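Local coordinates for glutathione S-transferase omega-like 2 (Saccharomyces cerevisiae, PDB 5LKB), which uses glutathione as a one-cysteine thiol transferase, reducing dehydroascorbate and dimethylarsinic acid and reacting with glutathionyl-(hydro)quinones, at residues 40-45 with 51-56; 63-68 with 184-189; 142-147 with 160-165; 176-181 with 283-288; 326-329 with 333-336. All blocks are in the same frame, centred on the assembly; numbering follows the deposited sequence.

Contact 1 of 5, residues 40-45 with 51-56; sequences LYVSLA and RTLITR
Leu40 reaches from its strand to helix 51-56 and meets Thr52, Leu53 and Arg56 in turn. Its CB already faces the helix. CG, anti to the backbone N (chi1 -178°), lies 3.9 Å from Thr52 OG1 and carries both methyls forward: CD1 is 3.8 Å from Thr52 OG1, while CD2 goes deeper, 3.4 Å from that same Thr52 OG1. CD2 of Leu40 also sits 4.3 Å from Leu53 CD2 and 4.1 Å from Arg56 CD, so a single methyl meets three helical side chains. An alanine here would lose both methyls and is likely to open a gap in front of Thr52 and Leu53 and remove the packing against the arginine's aliphatic chain. The Thr52 hydroxyl, though walled in by leucine and valine carbons, is satisfied by Ala49 O. Further along the strand, Leu53 CD2 takes Val42 CG1 at 3.9 Å, and its other methyl, CD1, meets Leu44 CD2 at 3.6 Å, the two leucines crossing at about a right angle. The contact is the strand-to-helix half of the beta-alpha-beta unit that opens the thioredoxin-like domain. The short pieces 40-42 and 51-56 run at 136° to each other; strand 66-69 lies beside strand 38-42, Arg56 NE reaches back to Ile65 O, and helices 174-182 and 285-304 also pack against helix 47-58, through residues such as Thr52, Ile54 and Thr55.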
# COMPACT_ATOMS: atom_id res chain seq x y z
N LEU A 40 32.42 -11.00 3.71
CA LEU A 40 30.97 -11.05 3.83
C LEU A 40 30.42 -10.29 2.63
O LEU A 40 30.56 -9.06 2.55
CB LEU A 40 30.54 -10.45 5.17
CG LEU A 40 29.02 -10.50 5.41
CD1 LEU A 40 28.60 -12.02 5.51
CD2 LEU A 40 28.68 -9.77 6.66
N TYR A 41 29.75 -11.01 1.70
CA TYR A 41 29.12 -10.41 0.53
C TYR A 41 27.61 -10.32 0.80
O TYR A 41 26.99 -11.32 1.16
CB TYR A 41 29.33 -11.27 -0.72
CG TYR A 41 30.79 -11.36 -1.19
CD1 TYR A 41 31.32 -10.37 -2.01
CD2 TYR A 41 31.61 -12.41 -0.81
CE1 TYR A 41 32.64 -10.43 -2.44
CE2 TYR A 41 32.91 -12.48 -1.25
CZ TYR A 41 33.40 -11.52 -2.09
OH TYR A 41 34.73 -11.60 -2.51
N VAL A 42 27.04 -9.12 0.63
CA VAL A 42 25.66 -8.86 1.02
C VAL A 42 24.98 -8.05 -0.06
O VAL A 42 25.61 -7.47 -0.94
CB VAL A 42 25.55 -8.08 2.34
CG1 VAL A 42 26.28 -8.78 3.46
CG2 VAL A 42 26.15 -6.70 2.19
N SER A 43 23.64 -8.01 0.04
CA SER A 43 22.85 -6.88 -0.45
C SER A 43 22.32 -6.12 0.73
O SER A 43 21.86 -6.71 1.69
CB SER A 43 21.68 -7.32 -1.32
OG SER A 43 20.81 -6.22 -1.62
N LEU A 44 22.35 -4.77 0.67
CA LEU A 44 21.68 -3.96 1.69
C LEU A 44 20.15 -4.01 1.60
O LEU A 44 19.50 -3.70 2.60
CB LEU A 44 22.12 -2.51 1.53
CG LEU A 44 23.53 -2.15 1.93
CD1 LEU A 44 23.98 -0.81 1.42
CD2 LEU A 44 23.58 -2.18 3.45
N ALA A 45 19.59 -4.53 0.53
CA ALA A 45 18.13 -4.65 0.42
C ALA A 45 17.61 -5.87 1.18
O ALA A 45 16.42 -5.90 1.58
CB ALA A 45 17.72 -4.79 -1.03
N ARG A 51 20.87 -9.14 8.64
CA ARG A 51 21.16 -9.72 9.95
C ARG A 51 22.64 -9.78 10.17
O ARG A 51 23.09 -9.49 11.27
CB ARG A 51 20.63 -11.16 10.03
CG ARG A 51 19.11 -11.37 9.84
CD ARG A 51 18.89 -12.85 9.64
NE ARG A 51 17.52 -13.25 9.90
CZ ARG A 51 17.12 -14.51 9.97
NH1 ARG A 51 18.04 -15.48 9.82
NH2 ARG A 51 15.86 -14.78 10.21
N THR A 52 23.37 -10.15 9.13
CA THR A 52 24.81 -10.36 9.28
C THR A 52 25.55 -9.04 9.40
O THR A 52 26.58 -8.99 10.08
CB THR A 52 25.36 -11.23 8.15
OG1 THR A 52 25.42 -10.58 6.90
CG2 THR A 52 24.56 -12.49 7.97
N LEU A 53 25.09 -7.97 8.72
CA LEU A 53 25.72 -6.67 8.85
C LEU A 53 25.56 -6.13 10.26
O LEU A 53 26.51 -5.61 10.85
CB LEU A 53 25.14 -5.69 7.87
CG LEU A 53 25.42 -5.92 6.42
CD1 LEU A 53 24.70 -4.82 5.58
CD2 LEU A 53 26.90 -5.92 6.07
N ILE A 54 24.36 -6.24 10.83
CA ILE A 54 24.10 -5.76 12.18
C ILE A 54 25.02 -6.50 13.16
O ILE A 54 25.65 -5.91 14.05
CB ILE A 54 22.62 -5.91 12.57
CG1 ILE A 54 21.76 -4.99 11.67
CG2 ILE A 54 22.40 -5.57 14.02
CD1 ILE A 54 20.33 -5.41 11.58
N THR A 55 25.07 -7.82 13.02
CA THR A 55 25.84 -8.64 13.95
C THR A 55 27.33 -8.38 13.80
O THR A 55 28.04 -8.26 14.81
CB THR A 55 25.49 -10.11 13.71
OG1 THR A 55 24.08 -10.35 13.89
CG2 THR A 55 26.18 -11.01 14.74
N ARG A 56 27.81 -8.25 12.57
CA ARG A 56 29.19 -7.86 12.32
C ARG A 56 29.56 -6.57 13.05
O ARG A 56 30.65 -6.43 13.63
CB ARG A 56 29.49 -7.81 10.82
CG ARG A 56 30.83 -7.19 10.42
CD ARG A 56 31.01 -7.36 8.97
NE ARG A 56 32.09 -6.57 8.37
CZ ARG A 56 32.00 -5.39 7.78
NH1 ARG A 56 30.83 -4.72 7.68
NH2 ARG A 56 33.08 -4.87 7.21

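Contact 2 of 5, residues 63-68 with 184-189; sequences SVIGCS and SAFDEF
Val64 and Ile65 meet Phe186 at the outer strand 66-69 of the thioredoxin-like sheet, where the chain enters that strand and the loop after helix 174-182 folds against it. The tight part is buried and wholly apolar. Ile65 puts CD1 over one face of the Phe186 ring, 4.1 Å from the ring centroid and 17° off the ring normal, a CH-pi contact displaced a little toward the rim at CZ and CE2. It gets there because CG1 sits anti to the carbonyl carbon (chi1 -63°) and the chain then runs on extended, carrying the terminal methyl across the ring at about a right angle. Val64 approaches the same ring obliquely, with CG1 3.6 Å from Phe186 CD1. Between them the two residues grip the ring at two places, which should limit its freedom to tilt, and Leu61 also touches Phe186.

Toward solvent the contact thins out. Phe189, in the short 3-10 turn 187-189, starts toward Val64 with its CB, but its ring turns away and lies partly exposed, with Glu188 CB over one of its faces. Thus Val64 meets the root of this phenylalanine and not its aromatic surface. The turn itself is closed by Phe189 N bonding to Phe186 O, which ties together the two phenylalanines that Val64 touches. At this looser border Val64 CG2 lies 4.0 Å from Phe189 CB and 3.7 Å from the backbone Phe189 O.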
# COMPACT_ATOMS: atom_id res chain seq x y z
N SER A 63 36.70 -4.65 10.96
CA SER A 63 38.06 -4.68 10.45
C SER A 63 38.62 -6.08 10.34
O SER A 63 39.74 -6.25 9.86
CB SER A 63 38.97 -3.82 11.36
OG SER A 63 39.23 -4.48 12.60
N VAL A 64 37.89 -7.08 10.82
CA VAL A 64 38.32 -8.47 10.79
C VAL A 64 37.80 -9.18 9.56
O VAL A 64 38.47 -10.02 8.96
CB VAL A 64 37.82 -9.15 12.07
CG1 VAL A 64 38.23 -10.65 12.07
CG2 VAL A 64 38.30 -8.44 13.28
N ILE A 65 36.58 -8.80 9.16
CA ILE A 65 35.88 -9.43 8.06
C ILE A 65 35.45 -8.33 7.11
O ILE A 65 34.59 -7.51 7.47
CB ILE A 65 34.68 -10.23 8.58
CG1 ILE A 65 35.19 -11.34 9.48
CG2 ILE A 65 33.87 -10.79 7.44
CD1 ILE A 65 34.08 -12.11 10.23
N GLY A 66 36.04 -8.27 5.92
CA GLY A 66 35.67 -7.23 4.96
C GLY A 66 34.28 -7.44 4.47
O GLY A 66 33.75 -8.54 4.56
N CYS A 67 33.71 -6.41 3.81
CA CYS A 67 32.38 -6.54 3.24
C CYS A 67 32.31 -5.88 1.87
O CYS A 67 32.92 -4.82 1.66
CB CYS A 67 31.43 -5.85 4.19
SG CYS A 67 29.70 -5.64 3.64
N SER A 68 31.54 -6.49 0.98
CA SER A 68 31.28 -5.97 -0.34
C SER A 68 29.78 -6.09 -0.58
O SER A 68 29.13 -6.97 -0.00
CB SER A 68 32.02 -6.70 -1.44
OG SER A 68 33.43 -6.51 -1.19
N SER A 184 32.81 -17.54 19.90
CA SER A 184 34.13 -17.11 20.33
C SER A 184 35.15 -17.09 19.20
O SER A 184 36.30 -16.66 19.44
CB SER A 184 34.68 -18.01 21.48
OG SER A 184 34.85 -19.31 21.01
N ALA A 185 34.81 -17.55 18.01
CA ALA A 185 35.77 -17.76 16.93
C ALA A 185 36.73 -16.60 16.70
O ALA A 185 37.93 -16.81 16.52
CB ALA A 185 35.07 -18.12 15.62
N PHE A 186 36.25 -15.36 16.72
CA PHE A 186 37.08 -14.25 16.29
C PHE A 186 37.56 -13.41 17.48
O PHE A 186 38.05 -12.28 17.31
CB PHE A 186 36.35 -13.42 15.21
CG PHE A 186 36.26 -14.13 13.86
CD1 PHE A 186 37.26 -14.04 12.92
CD2 PHE A 186 35.08 -14.78 13.48
CE1 PHE A 186 37.15 -14.70 11.65
CE2 PHE A 186 34.98 -15.41 12.29
CZ PHE A 186 35.98 -15.35 11.34
N ASP A 187 37.45 -13.96 18.70
CA ASP A 187 37.64 -13.17 19.91
C ASP A 187 39.07 -12.64 20.02
O ASP A 187 39.28 -11.58 20.61
CB ASP A 187 37.37 -14.00 21.17
CG ASP A 187 35.89 -14.19 21.47
OD1 ASP A 187 35.05 -13.65 20.71
OD2 ASP A 187 35.58 -14.88 22.47
N GLU A 188 40.04 -13.36 19.47
CA GLU A 188 41.43 -12.92 19.52
C GLU A 188 41.67 -11.65 18.73
O GLU A 188 42.72 -11.01 18.90
CB GLU A 188 42.35 -13.98 18.90
CG GLU A 188 42.40 -15.35 19.52
CD GLU A 188 43.01 -16.36 18.52
OE1 GLU A 188 42.35 -16.70 17.48
OE2 GLU A 188 44.17 -16.79 18.76
N PHE A 189 40.72 -11.24 17.88
CA PHE A 189 40.94 -10.13 16.95
C PHE A 189 40.06 -8.91 17.20
O PHE A 189 40.11 -7.94 16.41
CB PHE A 189 40.78 -10.65 15.53
CG PHE A 189 41.54 -11.94 15.25
CD1 PHE A 189 42.92 -11.96 15.13
CD2 PHE A 189 40.87 -13.16 15.11
CE1 PHE A 189 43.60 -13.15 14.86
CE2 PHE A 189 41.55 -14.35 14.83
CZ PHE A 189 42.94 -14.34 14.74

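Contact 3 of 5, residues 142-147 with 160-165; sequences SDLYYK and VLWDLE
Helix 141-148 packs here on strand 160-163, an inner strand of the thioredoxin-like sheet and the continuation of the chain from Val158, a glutathione-binding residue. The axes of the two short pieces run at 52° to each other. Trp162 dominates the join. A chi1 of -179° swings the indole away from its own backbone nitrogen and out to the helix, and Leu144 CD2 settles over one face of the six-membered ring, 3.7 Å from its centroid and only 6° off the normal: a CH-pi contact nearly square to the plane. The same ring runs up to the helix backbone, where Trp162 CZ3 is 3.4 Å from Leu144 O. Lys147 comes to the ring's edge instead, CG 3.9 Å from Trp162 CH2, and its chain then bends at chi2 and takes the ammonium away from the strand. Two residues earlier on the strand, Val160 CG2 comes obliquely to the outer end of Tyr145, 3.7 Å from Tyr145 CE1 and 3.6 Å from Tyr145 OH.

Across the interface the holding forces are dispersion and CH-pi, while the polar ends of the aromatics find their mates in the surroundings. Tyr145 OH bonds to Thr157 O and Asn172 ND2, and Trp162 NE1 to Tyr136 OH. Those bonds should fix how both rings are turned, so that the apolar surfaces meet in a set orientation without burying an unpaired hydroxyl or indole N-H.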
# COMPACT_ATOMS: atom_id res chain seq x y z
N SER A 142 27.05 -15.36 -8.68
CA SER A 142 27.13 -16.73 -9.20
C SER A 142 28.58 -17.16 -9.44
O SER A 142 28.89 -18.34 -9.29
CB SER A 142 26.36 -16.88 -10.52
OG SER A 142 26.89 -16.02 -11.52
N ASP A 143 29.48 -16.21 -9.77
CA ASP A 143 30.90 -16.54 -9.95
C ASP A 143 31.52 -17.11 -8.69
O ASP A 143 32.37 -18.00 -8.76
CB ASP A 143 31.70 -15.33 -10.44
CG ASP A 143 31.24 -14.81 -11.82
OD1 ASP A 143 30.83 -15.60 -12.69
OD2 ASP A 143 31.33 -13.57 -12.04
N LEU A 144 31.18 -16.56 -7.52
CA LEU A 144 31.63 -17.11 -6.24
C LEU A 144 31.08 -18.51 -6.01
O LEU A 144 31.80 -19.42 -5.55
CB LEU A 144 31.20 -16.19 -5.08
CG LEU A 144 31.81 -14.81 -5.14
CD1 LEU A 144 31.12 -13.79 -4.16
CD2 LEU A 144 33.32 -14.88 -4.85
N TYR A 145 29.81 -18.72 -6.36
CA TYR A 145 29.14 -20.01 -6.17
C TYR A 145 29.80 -21.08 -7.04
O TYR A 145 30.12 -22.17 -6.56
CB TYR A 145 27.63 -19.88 -6.47
CG TYR A 145 26.81 -19.38 -5.29
CD1 TYR A 145 26.66 -18.03 -5.03
CD2 TYR A 145 26.18 -20.26 -4.46
CE1 TYR A 145 25.95 -17.60 -3.93
CE2 TYR A 145 25.46 -19.85 -3.37
CZ TYR A 145 25.33 -18.49 -3.11
OH TYR A 145 24.61 -18.15 -1.97
N TYR A 146 30.02 -20.78 -8.32
CA TYR A 146 30.64 -21.77 -9.22
C TYR A 146 32.10 -22.02 -8.85
O TYR A 146 32.60 -23.15 -8.99
CB TYR A 146 30.49 -21.30 -10.67
CG TYR A 146 29.09 -21.37 -11.24
CD1 TYR A 146 28.26 -22.48 -11.01
CD2 TYR A 146 28.57 -20.34 -12.01
CE1 TYR A 146 26.96 -22.55 -11.54
CE2 TYR A 146 27.26 -20.41 -12.55
CZ TYR A 146 26.48 -21.50 -12.30
OH TYR A 146 25.21 -21.60 -12.83
N LYS A 147 32.82 -20.98 -8.41
CA LYS A 147 34.17 -21.19 -7.88
C LYS A 147 34.17 -22.20 -6.75
O LYS A 147 34.96 -23.16 -6.74
CB LYS A 147 34.78 -19.87 -7.44
CG LYS A 147 36.22 -19.97 -6.91
CD LYS A 147 37.16 -20.56 -7.97
CE LYS A 147 38.55 -20.68 -7.42
NZ LYS A 147 39.51 -21.24 -8.42
N VAL A 160 26.72 -14.19 1.68
CA VAL A 160 27.74 -15.21 1.50
C VAL A 160 28.90 -14.90 2.43
O VAL A 160 29.46 -13.80 2.39
CB VAL A 160 28.20 -15.27 0.05
CG1 VAL A 160 29.44 -16.17 -0.09
CG2 VAL A 160 27.08 -15.78 -0.87
N LEU A 161 29.28 -15.88 3.27
CA LEU A 161 30.49 -15.80 4.09
C LEU A 161 31.57 -16.65 3.40
O LEU A 161 31.39 -17.85 3.20
CB LEU A 161 30.21 -16.27 5.51
CG LEU A 161 31.42 -16.30 6.44
CD1 LEU A 161 31.94 -14.88 6.68
CD2 LEU A 161 31.06 -16.98 7.73
N TRP A 162 32.60 -15.97 2.91
CA TRP A 162 33.58 -16.46 1.93
C TRP A 162 34.94 -16.61 2.59
O TRP A 162 35.36 -15.76 3.37
CB TRP A 162 33.75 -15.42 0.84
CG TRP A 162 34.74 -15.77 -0.30
CD1 TRP A 162 36.00 -15.25 -0.49
CD2 TRP A 162 34.51 -16.66 -1.40
NE1 TRP A 162 36.52 -15.74 -1.65
CE2 TRP A 162 35.68 -16.65 -2.21
CE3 TRP A 162 33.47 -17.49 -1.77
CZ2 TRP A 162 35.78 -17.39 -3.40
CZ3 TRP A 162 33.58 -18.25 -2.95
CH2 TRP A 162 34.75 -18.21 -3.72
N ASP A 163 35.65 -17.70 2.22
CA ASP A 163 37.02 -17.94 2.67
C ASP A 163 37.98 -17.63 1.54
O ASP A 163 37.96 -18.32 0.51
CB ASP A 163 37.22 -19.39 3.11
CG ASP A 163 38.65 -19.67 3.49
OD1 ASP A 163 39.29 -18.71 3.94
OD2 ASP A 163 39.07 -20.85 3.35
N LEU A 164 38.82 -16.62 1.75
CA LEU A 164 39.82 -16.24 0.75
C LEU A 164 40.92 -17.29 0.58
O LEU A 164 41.52 -17.37 -0.49
CB LEU A 164 40.45 -14.91 1.12
CG LEU A 164 39.52 -13.68 1.02
CD1 LEU A 164 40.21 -12.51 1.76
CD2 LEU A 164 39.17 -13.32 -0.43
N GLU A 165 41.15 -18.12 1.58
CA GLU A 165 42.25 -19.09 1.46
C GLU A 165 41.87 -20.28 0.58
O GLU A 165 42.62 -20.69 -0.31
CB GLU A 165 42.65 -19.53 2.85
CG GLU A 165 43.52 -18.49 3.57
CD GLU A 165 44.22 -19.03 4.82
OE1 GLU A 165 44.24 -20.28 5.05
OE2 GLU A 165 44.74 -18.18 5.57

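Contact 4 of 5, residues 176-181 with 283-288; sequences EIIRIL and LTEADI
Glu285 reaches across fully stretched, its chi1 of 176° and extended chain carrying the carboxylate to the other helix, while Arg179 bends at chi2 (-61°) to turn its guanidinium side-on to the waiting acid. The result is a two-pronged salt bridge: Arg179 NE to Glu285 OE2 at 2.7 Å and Arg179 NH2 to Glu285 OE1 at 2.9 Å. The two planes are only 18° apart, and both nitrogens come in on the syn side of the carboxylate. A water adds a further bond, donating to Glu285 OE2 at 2.7 Å and to Ile178 O. Ile178 flanks the acid's aliphatic part, its CD1 3.8 Å from Glu285 CG. Glu285 is buried, and the charges have further partners: Asp209 takes Arg179 NH2 in a second salt bridge and Asn212 bonds to Glu285 OE1. At the start of the second helix Thr284 and Asp287 form a capping box, which sets the first turn from which Glu285 projects. The bridge therefore ties helix 174-182 of the thioredoxin-like domain to helix 285-304 of the all-helical C-terminal domain, with helix 205-220 alongside and helix 47-58 packed against Ile178 and Ile288.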
# COMPACT_ATOMS: atom_id res chain seq x y z
N GLU A 176 22.95 -18.99 10.58
CA GLU A 176 24.17 -19.64 11.09
C GLU A 176 25.32 -18.65 11.02
O GLU A 176 26.16 -18.62 11.92
CB GLU A 176 24.47 -20.88 10.27
CG GLU A 176 23.49 -22.02 10.62
CD GLU A 176 23.54 -23.21 9.67
OE1 GLU A 176 24.26 -23.20 8.65
OE2 GLU A 176 22.82 -24.20 9.92
N ILE A 177 25.38 -17.84 9.96
CA ILE A 177 26.44 -16.81 9.93
C ILE A 177 26.39 -15.95 11.18
O ILE A 177 27.43 -15.63 11.77
CB ILE A 177 26.35 -15.97 8.63
CG1 ILE A 177 26.66 -16.81 7.40
CG2 ILE A 177 27.26 -14.72 8.69
CD1 ILE A 177 26.21 -16.13 6.06
N ILE A 178 25.21 -15.54 11.65
CA ILE A 178 25.17 -14.70 12.84
C ILE A 178 25.59 -15.46 14.11
O ILE A 178 26.05 -14.83 15.07
CB ILE A 178 23.79 -13.99 12.94
CG1 ILE A 178 22.66 -15.01 13.17
CG2 ILE A 178 23.61 -13.08 11.76
CD1 ILE A 178 21.24 -14.33 13.18
N ARG A 179 25.44 -16.78 14.12
CA ARG A 179 25.97 -17.57 15.23
C ARG A 179 27.48 -17.63 15.13
O ARG A 179 28.18 -17.48 16.15
CB ARG A 179 25.34 -18.97 15.18
CG ARG A 179 23.89 -19.06 15.63
CD ARG A 179 23.67 -18.64 17.09
NE ARG A 179 22.25 -18.43 17.43
CZ ARG A 179 21.41 -19.36 17.84
NH1 ARG A 179 21.84 -20.63 18.01
NH2 ARG A 179 20.15 -19.04 18.12
N ILE A 180 28.01 -17.78 13.92
CA ILE A 180 29.48 -17.75 13.78
C ILE A 180 30.04 -16.43 14.29
O ILE A 180 31.01 -16.40 15.08
CB ILE A 180 29.88 -18.04 12.33
CG1 ILE A 180 29.45 -19.44 11.89
CG2 ILE A 180 31.42 -17.89 12.11
CD1 ILE A 180 29.65 -19.72 10.38
N LEU A 181 29.46 -15.31 13.85
CA LEU A 181 29.97 -14.01 14.25
C LEU A 181 29.87 -13.83 15.73
O LEU A 181 30.72 -13.19 16.31
CB LEU A 181 29.15 -12.92 13.54
CG LEU A 181 29.31 -12.91 12.02
CD1 LEU A 181 28.35 -11.92 11.41
CD2 LEU A 181 30.71 -12.61 11.49
N LEU A 283 19.47 -6.71 24.53
CA LEU A 283 19.52 -6.95 23.09
C LEU A 283 20.06 -8.33 22.80
O LEU A 283 21.12 -8.74 23.30
CB LEU A 283 20.39 -5.90 22.43
CG LEU A 283 20.64 -5.95 20.93
CD1 LEU A 283 19.40 -5.51 20.24
CD2 LEU A 283 21.83 -5.11 20.48
N THR A 284 19.35 -9.06 21.99
CA THR A 284 19.71 -10.39 21.54
C THR A 284 19.50 -10.53 20.05
O THR A 284 18.89 -9.68 19.36
CB THR A 284 18.93 -11.49 22.26
OG1 THR A 284 17.62 -11.62 21.68
CG2 THR A 284 18.88 -11.28 23.78
N GLU A 285 19.98 -11.67 19.55
CA GLU A 285 19.76 -12.10 18.18
C GLU A 285 18.28 -12.08 17.79
O GLU A 285 17.95 -11.86 16.61
CB GLU A 285 20.25 -13.53 18.06
CG GLU A 285 20.01 -14.16 16.76
CD GLU A 285 20.46 -15.62 16.75
OE1 GLU A 285 19.60 -16.52 16.75
OE2 GLU A 285 21.69 -15.84 16.71
N ALA A 286 17.39 -12.37 18.74
CA ALA A 286 15.95 -12.37 18.43
C ALA A 286 15.54 -10.99 17.95
O ALA A 286 14.71 -10.88 17.02
CB ALA A 286 15.13 -12.74 19.67
N ASP A 287 16.07 -9.93 18.59
CA ASP A 287 15.76 -8.57 18.13
C ASP A 287 16.30 -8.33 16.73
O ASP A 287 15.62 -7.68 15.88
CB ASP A 287 16.32 -7.53 19.07
CG ASP A 287 15.79 -7.66 20.44
OD1 ASP A 287 14.59 -7.48 20.67
OD2 ASP A 287 16.60 -7.94 21.37
N ILE A 288 17.50 -8.77 16.47
CA ILE A 288 18.14 -8.55 15.19
C ILE A 288 17.32 -9.18 14.08
O ILE A 288 17.02 -8.54 13.06
CB ILE A 288 19.60 -9.06 15.22
CG1 ILE A 288 20.41 -8.20 16.21
CG2 ILE A 288 20.21 -9.05 13.81
CD1 ILE A 288 21.79 -8.71 16.49
O HOH W 1 23.82 -14.13 16.89

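Contact 5 of 5, residues 326-329 with 333-336; sequences LYWN and FRYT
Arg334 lies along Tyr327 and Trp328 at the corner where helix 317-329 gives way to the short helix 331-334, in the all-helical C-terminal domain. Its conformation explains the contact: chi1 of -175° points the chain away from its own nitrogen, and it stays extended as far as NE, so the side chain runs out beside the preceding helix. The Tyr327 ring swings over to that chain. Arg334 CG then lies over one face of the Tyr327 ring, 4.1 Å from the centroid, a CH-pi contact 25° off the normal. Further out, the edge of the Trp328 indole points at the face of the guanidinium, with Trp328 CZ3 3.6 Å from Arg334 NH2 and the two planes 73° apart. Tyr335 OH sits over the opposite guanidinium face, so the group is sandwiched. A water also bridges Arg334 NE and the Tyr327 hydroxyl. Without the long chain, as with a serine here, the Tyr327 ring face would probably be uncovered, the Trp328 edge left without its flat neighbour and the water deprived of its N-H donor.

On the inner side of the corner, Leu326 CB covers one face of the Phe333 ring, 4.2 Å from its centroid, and Leu326 CD1 meets Phe333 CE2. Phe333 in turn packs on Ile54 and Ile288, and meets Tyr291 edge-to-face. The polar end of Trp328 is held by Arg368 O. The water that joins the two helices lies 2.7 Å from Tyr327 OH and accepts from Arg334 NE at 2.7 Å.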
# COMPACT_ATOMS: atom_id res chain seq x y z
N LEU A 326 15.62 0.81 18.29
CA LEU A 326 16.78 0.14 17.68
C LEU A 326 17.37 1.00 16.57
O LEU A 326 18.59 1.20 16.51
CB LEU A 326 16.41 -1.25 17.19
CG LEU A 326 15.99 -2.24 18.26
CD1 LEU A 326 15.55 -3.52 17.66
CD2 LEU A 326 17.13 -2.50 19.27
N TYR A 327 16.53 1.50 15.68
CA TYR A 327 17.06 2.24 14.55
C TYR A 327 17.78 3.50 15.01
O TYR A 327 18.89 3.76 14.56
CB TYR A 327 15.88 2.62 13.62
CG TYR A 327 16.35 3.49 12.44
CD1 TYR A 327 16.78 2.90 11.26
CD2 TYR A 327 16.40 4.89 12.53
CE1 TYR A 327 17.25 3.63 10.23
CE2 TYR A 327 16.85 5.61 11.48
CZ TYR A 327 17.31 4.99 10.35
OH TYR A 327 17.72 5.71 9.29
N TRP A 328 17.14 4.32 15.85
CA TRP A 328 17.71 5.64 16.14
C TRP A 328 18.82 5.59 17.16
O TRP A 328 19.69 6.46 17.15
CB TRP A 328 16.64 6.62 16.59
CG TRP A 328 15.65 6.96 15.49
CD1 TRP A 328 14.38 6.49 15.39
CD2 TRP A 328 15.85 7.83 14.37
NE1 TRP A 328 13.76 7.01 14.25
CE2 TRP A 328 14.64 7.83 13.60
CE3 TRP A 328 16.95 8.59 13.91
CZ2 TRP A 328 14.50 8.61 12.45
CZ3 TRP A 328 16.81 9.34 12.76
CH2 TRP A 328 15.59 9.35 12.05
N ASN A 329 18.76 4.61 18.06
CA ASN A 329 19.62 4.65 19.23
C ASN A 329 20.77 3.66 19.16
O ASN A 329 21.65 3.71 20.04
CB ASN A 329 18.83 4.48 20.54
CG ASN A 329 17.96 5.67 20.82
OD1 ASN A 329 18.41 6.80 20.58
ND2 ASN A 329 16.74 5.46 21.29
N PHE A 333 22.36 -0.68 13.79
CA PHE A 333 21.09 -0.77 13.08
C PHE A 333 20.95 0.38 12.07
O PHE A 333 20.83 0.15 10.86
CB PHE A 333 19.95 -0.82 14.08
CG PHE A 333 19.87 -2.10 14.90
CD1 PHE A 333 20.71 -2.29 16.01
CD2 PHE A 333 19.01 -3.12 14.58
CE1 PHE A 333 20.61 -3.45 16.80
CE2 PHE A 333 18.90 -4.26 15.38
CZ PHE A 333 19.74 -4.44 16.48
N ARG A 334 21.04 1.63 12.56
CA ARG A 334 20.80 2.77 11.66
C ARG A 334 21.71 2.71 10.44
O ARG A 334 21.26 2.91 9.31
CB ARG A 334 21.08 4.06 12.42
CG ARG A 334 20.76 5.28 11.67
CD ARG A 334 20.97 6.38 12.70
NE ARG A 334 20.69 7.71 12.21
CZ ARG A 334 20.66 8.79 13.02
NH1 ARG A 334 20.91 8.68 14.34
NH2 ARG A 334 20.39 9.96 12.51
N TYR A 335 23.01 2.50 10.68
CA TYR A 335 23.99 2.70 9.61
C TYR A 335 24.22 1.48 8.76
O TYR A 335 25.00 1.53 7.80
CB TYR A 335 25.30 3.31 10.17
CG TYR A 335 25.03 4.68 10.76
CD1 TYR A 335 24.65 5.73 9.95
CD2 TYR A 335 25.05 4.89 12.11
CE1 TYR A 335 24.36 7.02 10.47
CE2 TYR A 335 24.75 6.17 12.65
CZ TYR A 335 24.40 7.21 11.80
OH TYR A 335 24.09 8.47 12.27
N THR A 336 23.44 0.42 9.00
CA THR A 336 23.33 -0.68 8.07
C THR A 336 22.00 -0.73 7.34
O THR A 336 21.82 -1.64 6.51
CB THR A 336 23.50 -2.03 8.77
OG1 THR A 336 22.57 -2.29 9.80
CG2 THR A 336 24.94 -2.16 9.38
O HOH W 2 19.33 7.77 9.83

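Contacts 1, 2 and 3 share the four-stranded sheet of the thioredoxin-like domain: contact 1 uses strand 38-42, contact 2 its parallel neighbour 66-69, and contact 3 the antiparallel strand 160-163 on the other flank. Along the chain contact 1 closes first, contact 3 falls between the two halves of contact 2, the segments of contacts 2 and 4 alternate, and contact 5 comes last. Contact 4, its centre about 11 Å from that of contact 1, spans both domains. Contact 5 lies wholly in the C-terminal domain, about 29 Å between centres from contact 3, yet Phe333 and Thr336 touch Ile54 of contact 1. Helix 47-58 therefore carries packing from the sheet to the helical domain.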